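Local coordinates for TATA-box-binding protein (Methanococcus jannaschii, PDB 2Z8U), which probably binds the TATA-box promoter element near the start site and serves as a general transcription initiation factor for archaeal genes, at residues G49-L54 against A60-R65; V69-A74 against E78-A83. All coordinates share one frame; numbering follows the deposited sequence.

Interaction 1. Residues G49-L54 against A60-R65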
loop_
_atom_site.group_PDB
_atom_site.type_symbol
_atom_site.label_atom_id
_atom_site.label_comp_id
_atom_site.label_asym_id
_atom_site.label_seq_id
_atom_site.Cartn_x
_atom_site.Cartn_y
_atom_site.Cartn_z
ATOM N N GLY B 49 23.986 -9.100 22.152
ATOM C CA GLY B 49 24.697 -10.360 21.844
ATOM C C GLY B 49 26.213 -10.230 21.846
ATOM O O GLY B 49 26.762 -9.120 21.723
ATOM N N LEU B 50 26.899 -11.359 22.004
ATOM C CA LEU B 50 28.361 -11.379 21.973
ATOM C C LEU B 50 28.828 -11.991 20.671
ATOM O O LEU B 50 28.313 -13.038 20.260
ATOM C CB LEU B 50 28.933 -12.171 23.170
ATOM C CG LEU B 50 30.445 -12.377 23.242
ATOM C CD1 LEU B 50 30.884 -12.430 24.691
ATOM C CD2 LEU B 50 30.928 -13.612 22.469
ATOM N N VAL B 51 29.836 -11.378 20.052
ATOM C CA VAL B 51 30.386 -11.863 18.776
ATOM C C VAL B 51 31.779 -12.442 18.968
ATOM O O VAL B 51 32.632 -11.800 19.564
ATOM C CB VAL B 51 30.437 -10.738 17.699
ATOM C CG1 VAL B 51 31.024 -11.254 16.387
ATOM C CG2 VAL B 51 29.050 -10.151 17.477
ATOM N N CYS B 52 31.986 -13.669 18.490
ATOM C CA CYS B 52 33.293 -14.312 18.507
ATOM C C CYS B 52 33.679 -14.712 17.082
ATOM O O CYS B 52 32.961 -15.462 16.423
ATOM C CB CYS B 52 33.315 -15.547 19.408
ATOM S SG CYS B 52 34.989 -16.363 19.428
ATOM N N ARG B 53 34.814 -14.204 16.616
ATOM C CA ARG B 53 35.275 -14.468 15.255
ATOM C C ARG B 53 36.498 -15.361 15.268
ATOM O O ARG B 53 37.581 -14.938 15.678
ATOM C CB ARG B 53 35.556 -13.167 14.513
ATOM C CG ARG B 53 34.339 -12.595 13.814
ATOM C CD ARG B 53 34.678 -11.304 13.099
ATOM N NE ARG B 53 34.173 -10.144 13.828
ATOM C CZ ARG B 53 33.041 -9.514 13.525
ATOM N NH1 ARG B 53 32.303 -9.933 12.494
ATOM N NH2 ARG B 53 32.649 -8.463 14.246
ATOM N N LEU B 54 36.305 -16.607 14.844
ATOM C CA LEU B 54 37.378 -17.595 14.787
ATOM C C LEU B 54 38.172 -17.482 13.501
ATOM O O LEU B 54 37.620 -17.192 12.434
ATOM C CB LEU B 54 36.835 -19.015 14.957
ATOM C CG LEU B 54 36.269 -19.312 16.345
ATOM C CD1 LEU B 54 35.603 -20.674 16.396
ATOM C CD2 LEU B 54 37.376 -19.208 17.387
ATOM N N ALA B 60 32.262 -17.354 12.447
ATOM C CA ALA B 60 31.885 -16.378 13.448
ATOM C C ALA B 60 30.655 -16.874 14.200
ATOM O O ALA B 60 29.767 -17.513 13.617
ATOM C CB ALA B 60 31.598 -15.028 12.791
ATOM N N LEU B 61 30.611 -16.569 15.486
ATOM C CA LEU B 61 29.481 -16.972 16.319
ATOM C C LEU B 61 28.890 -15.740 16.981
ATOM O O LEU B 61 29.622 -14.830 17.381
ATOM C CB LEU B 61 29.928 -17.983 17.391
ATOM C CG LEU B 61 30.457 -19.363 16.940
ATOM C CD1 LEU B 61 31.970 -19.346 16.739
ATOM C CD2 LEU B 61 30.124 -20.375 17.995
ATOM N N LEU B 62 27.565 -15.725 17.091
ATOM C CA LEU B 62 26.838 -14.718 17.824
ATOM C C LEU B 62 26.161 -15.448 18.966
ATOM O O LEU B 62 25.423 -16.417 18.739
ATOM C CB LEU B 62 25.811 -14.014 16.927
ATOM C CG LEU B 62 24.800 -13.032 17.551
ATOM C CD1 LEU B 62 25.457 -11.869 18.271
ATOM C CD2 LEU B 62 23.840 -12.518 16.476
ATOM N N ILE B 63 26.485 -15.034 20.193
ATOM C CA ILE B 63 25.978 -15.715 21.376
ATOM C C ILE B 63 25.085 -14.789 22.208
ATOM O O ILE B 63 25.505 -13.689 22.564
ATOM C CB ILE B 63 27.124 -16.229 22.284
ATOM C CG1 ILE B 63 28.162 -17.022 21.469
ATOM C CG2 ILE B 63 26.538 -17.041 23.460
ATOM C CD1 ILE B 63 29.368 -17.488 22.257
ATOM N N PHE B 64 23.889 -15.267 22.556
ATOM C CA PHE B 64 22.960 -14.482 23.374
ATOM C C PHE B 64 22.874 -15.010 24.815
ATOM O O PHE B 64 23.188 -16.171 25.072
ATOM C CB PHE B 64 21.577 -14.490 22.712
ATOM C CG PHE B 64 21.499 -13.663 21.451
ATOM C CD1 PHE B 64 21.423 -12.268 21.520
ATOM C CD2 PHE B 64 21.497 -14.269 20.211
ATOM C CE1 PHE B 64 21.341 -11.492 20.357
ATOM C CE2 PHE B 64 21.406 -13.504 19.034
ATOM C CZ PHE B 64 21.328 -12.109 19.116
ATOM N N ARG B 65 22.441 -14.150 25.744
ATOM C CA ARG B 65 22.171 -14.541 27.135
ATOM C C ARG B 65 21.158 -15.712 27.230
ATOM O O ARG B 65 21.268 -16.548 28.104
ATOM C CB ARG B 65 21.669 -13.310 27.934
ATOM C CG ARG B 65 21.542 -13.491 29.443
ATOM C CD ARG B 65 21.585 -12.122 30.205
ATOM N NE ARG B 65 22.781 -11.343 29.832
ATOM C CZ ARG B 65 24.005 -11.498 30.358
ATOM N NH1 ARG B 65 24.239 -12.374 31.336
ATOM N NH2 ARG B 65 25.010 -10.755 29.909
#

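Interaction 2. Residues V69-A74 against E78-A83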
loop_
_atom_site.group_PDB
_atom_site.type_symbol
_atom_site.label_atom_id
_atom_site.label_comp_id
_atom_site.label_asym_id
_atom_site.label_seq_id
_atom_site.Cartn_x
_atom_site.Cartn_y
_atom_site.Cartn_z
ATOM N N VAL B 69 22.644 -19.363 19.814
ATOM C CA VAL B 69 23.868 -19.149 19.077
ATOM C C VAL B 69 23.522 -19.180 17.575
ATOM O O VAL B 69 22.759 -20.053 17.102
ATOM C CB VAL B 69 24.945 -20.228 19.428
ATOM C CG1 VAL B 69 26.207 -20.082 18.534
ATOM C CG2 VAL B 69 25.344 -20.173 20.917
ATOM N N ASN B 70 24.062 -18.212 16.832
ATOM C CA ASN B 70 24.010 -18.213 15.366
ATOM C C ASN B 70 25.454 -18.245 14.883
ATOM O O ASN B 70 26.334 -17.614 15.484
ATOM C CB ASN B 70 23.298 -16.968 14.844
ATOM C CG ASN B 70 21.804 -16.939 15.200
ATOM O OD1 ASN B 70 21.136 -17.979 15.286
ATOM N ND2 ASN B 70 21.278 -15.737 15.419
ATOM N N CYS B 71 25.713 -19.010 13.830
ATOM C CA CYS B 71 27.080 -19.237 13.380
ATOM C C CYS B 71 27.133 -19.202 11.861
ATOM O O CYS B 71 26.359 -19.880 11.189
ATOM C CB CYS B 71 27.622 -20.577 13.930
ATOM S SG CYS B 71 29.180 -21.143 13.198
ATOM N N THR B 72 28.062 -18.393 11.349
ATOM C CA THR B 72 28.233 -18.153 9.924
ATOM C C THR B 72 29.667 -18.501 9.536
ATOM O O THR B 72 30.552 -18.544 10.389
ATOM C CB THR B 72 27.927 -16.652 9.614
ATOM O OG1 THR B 72 27.910 -16.448 8.205
ATOM C CG2 THR B 72 28.963 -15.748 10.239
ATOM N N GLY B 73 29.890 -18.768 8.249
ATOM C CA GLY B 73 31.233 -18.919 7.723
ATOM C C GLY B 73 31.649 -20.344 7.437
ATOM O O GLY B 73 32.545 -20.574 6.611
ATOM N N ALA B 74 31.027 -21.304 8.124
ATOM C CA ALA B 74 31.379 -22.714 7.952
ATOM C C ALA B 74 31.003 -23.221 6.553
ATOM O O ALA B 74 30.036 -22.748 5.956
ATOM C CB ALA B 74 30.715 -23.553 9.013
ATOM N N GLU B 78 28.703 -29.779 9.716
ATOM C CA GLU B 78 29.655 -30.469 10.579
ATOM C C GLU B 78 30.799 -29.577 10.979
ATOM O O GLU B 78 31.216 -29.614 12.140
ATOM C CB GLU B 78 30.202 -31.776 9.949
ATOM C CG GLU B 78 29.166 -32.893 9.818
ATOM C CD GLU B 78 28.157 -32.613 8.730
ATOM O OE1 GLU B 78 28.453 -31.779 7.852
ATOM O OE2 GLU B 78 27.064 -33.213 8.759
ATOM N N GLU B 79 31.323 -28.797 10.025
ATOM C CA GLU B 79 32.389 -27.860 10.349
ATOM C C GLU B 79 31.948 -26.851 11.424
ATOM O O GLU B 79 32.710 -26.533 12.360
ATOM C CB GLU B 79 32.859 -27.102 9.124
ATOM C CG GLU B 79 33.959 -26.098 9.454
ATOM C CD GLU B 79 34.624 -25.531 8.238
ATOM O OE1 GLU B 79 35.681 -26.062 7.827
ATOM O OE2 GLU B 79 34.079 -24.566 7.678
ATOM N N ALA B 80 30.727 -26.343 11.253
ATOM C CA ALA B 80 30.117 -25.438 12.217
ATOM C C ALA B 80 29.995 -26.108 13.587
ATOM O O ALA B 80 30.343 -25.507 14.582
ATOM C CB ALA B 80 28.774 -24.952 11.739
ATOM N N GLU B 81 29.496 -27.343 13.633
ATOM C CA GLU B 81 29.341 -28.050 14.921
ATOM C C GLU B 81 30.681 -28.237 15.654
ATOM O O GLU B 81 30.763 -28.106 16.890
ATOM C CB GLU B 81 28.649 -29.401 14.722
ATOM C CG GLU B 81 28.326 -30.086 16.086
ATOM C CD GLU B 81 27.393 -31.276 15.939
ATOM O OE1 GLU B 81 26.722 -31.389 14.883
ATOM O OE2 GLU B 81 27.324 -32.090 16.887
ATOM N N ILE B 82 31.727 -28.551 14.890
ATOM C CA ILE B 82 33.073 -28.678 15.452
ATOM C C ILE B 82 33.518 -27.369 16.110
ATOM O O ILE B 82 33.984 -27.383 17.251
ATOM C CB ILE B 82 34.086 -29.211 14.392
ATOM C CG1 ILE B 82 33.744 -30.672 14.075
ATOM C CG2 ILE B 82 35.529 -29.116 14.880
ATOM C CD1 ILE B 82 34.399 -31.240 12.816
ATOM N N ALA B 83 33.351 -26.252 15.391
ATOM C CA ALA B 83 33.665 -24.932 15.922
ATOM C C ALA B 83 32.873 -24.621 17.170
ATOM O O ALA B 83 33.440 -24.137 18.147
ATOM C CB ALA B 83 33.429 -23.854 14.875
#

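Interaction 1. Residues G49-L54 against A60-R65
Leu50 and Cys52 bond through their backbones to Ile63 and Leu61, making an antiparallel hairpin whose strand directions differ by 164°. The hydrogen bonds come in two reciprocal pairs. Leu50 N reaches Ile63 O at 2.8 Å, and Ile63 N returns to Leu50 O at 2.7 Å. Cys52 N to Leu61 O (2.9 Å) and Leu61 N to Cys52 O (2.8 Å) repeat the pattern, every N-H...O angle being at least 165°. Val51 with Leu62 and Arg53 with Ala60 are the non-hydrogen-bonded pairs.

Apolar contacts divide between the two faces. Leu50 and Ile63 run side by side on one; Leu54, at the strand end, reaches Leu61 CD1 with its own CD1 at 3.9 Å. On the face of Val51 and Leu62, with CG of Leu62 anti to the backbone N (chi1 172°), its CD1 methyl is turned back across the strand to 4.1 Å from Val51 CG2. Gly49, lacking a side chain, lets that methyl and the Phe64 ring close on its CA.

Arg53 packs its CG against Ala60 CB at 3.8 Å. Val51 CG1 sits over the centre of the Arg53 guanidinium, which forms salt bridges with Glu41 and with Asp123 of the second subunit.

Helices 30-36 and 77-94 cover the Leu50, Cys52, Leu61 and Ile63 face; Leu126 and Met127 of the second subunit pack on the other. Strands 40-41 and 68-72 flank the hairpin.

Interaction 2. Residues V69-A74 against E78-A83
The carboxylate of Glu79 is the flat group that meets the opposite segment, and it does so through one oxygen: OE2 lies 3.3 Å from Ala74 CA. Ala74 C is the next atom that Glu79 OE2 approaches, at 3.5 Å. The side chain delivers this oxygen because CG is anti to the backbone N (chi1 179°) and the chain stays extended beyond it. Its methylenes run past the Ala74 methyl on the way, with both CB and CG of Glu79 near Ala74 CB. The polar partner of OE2 is the backbone N of Lys75, so the carboxylate grips the connection immediately after Ala74. Glu79 N in turn is hydrogen-bonded to Ser76 OG. Near the N-terminal end of helix 77-94 the carboxylate's negative charge is probably favoured by the helix dipole.

The apolar part is compact. Ala74 CB touches Ala80 CB at 3.6 Å and lies equally near Ala80 N, evidence that the methyl presses on the helix backbone as well as on a side chain. Ala74 CA and Ala80 CA are 5.2 Å apart, a close approach that two small residues permit. Cys71 adds its sulfur from the strand, SG standing 4.1 Å from Ala80 CB. Between Cys71 and Ala74 the chain turns at Gly73, which has a phi of 105°, at which any CB would collide with Thr72 O.

Val20 of the neighbouring strand 14-23 also meets both Cys71 and Ala80. A strand leading through a short turn into a long helix that folds back over the same sheet is the closing element of each TBP repeat; here it is formed by strand 68-72 and the start of helix 77-94, both within the first repeat.

Along the chain, the hairpin of interaction 1 is complete before strand 68-72 begins interaction 2; both lie within the first of the protein's two repeats, their centres about 11 Å apart. They join along one sheet: strands 59-63 and 68-72 are neighbours, with probable hydrogen bonds from Leu62 N to Asn70 O (2.8 Å) and from Ala60 N to Thr72 O (2.9 Å). Helix 77-94, which enters interaction 2 by its first turns, continues across to the hairpin of interaction 1, where Ile84 meets Leu61 and Ile87 meets Cys52. One sheet face is thus backed by helix; the other, consistent with the DNA-binding underside of the TBP saddle, packs here against the second subunit.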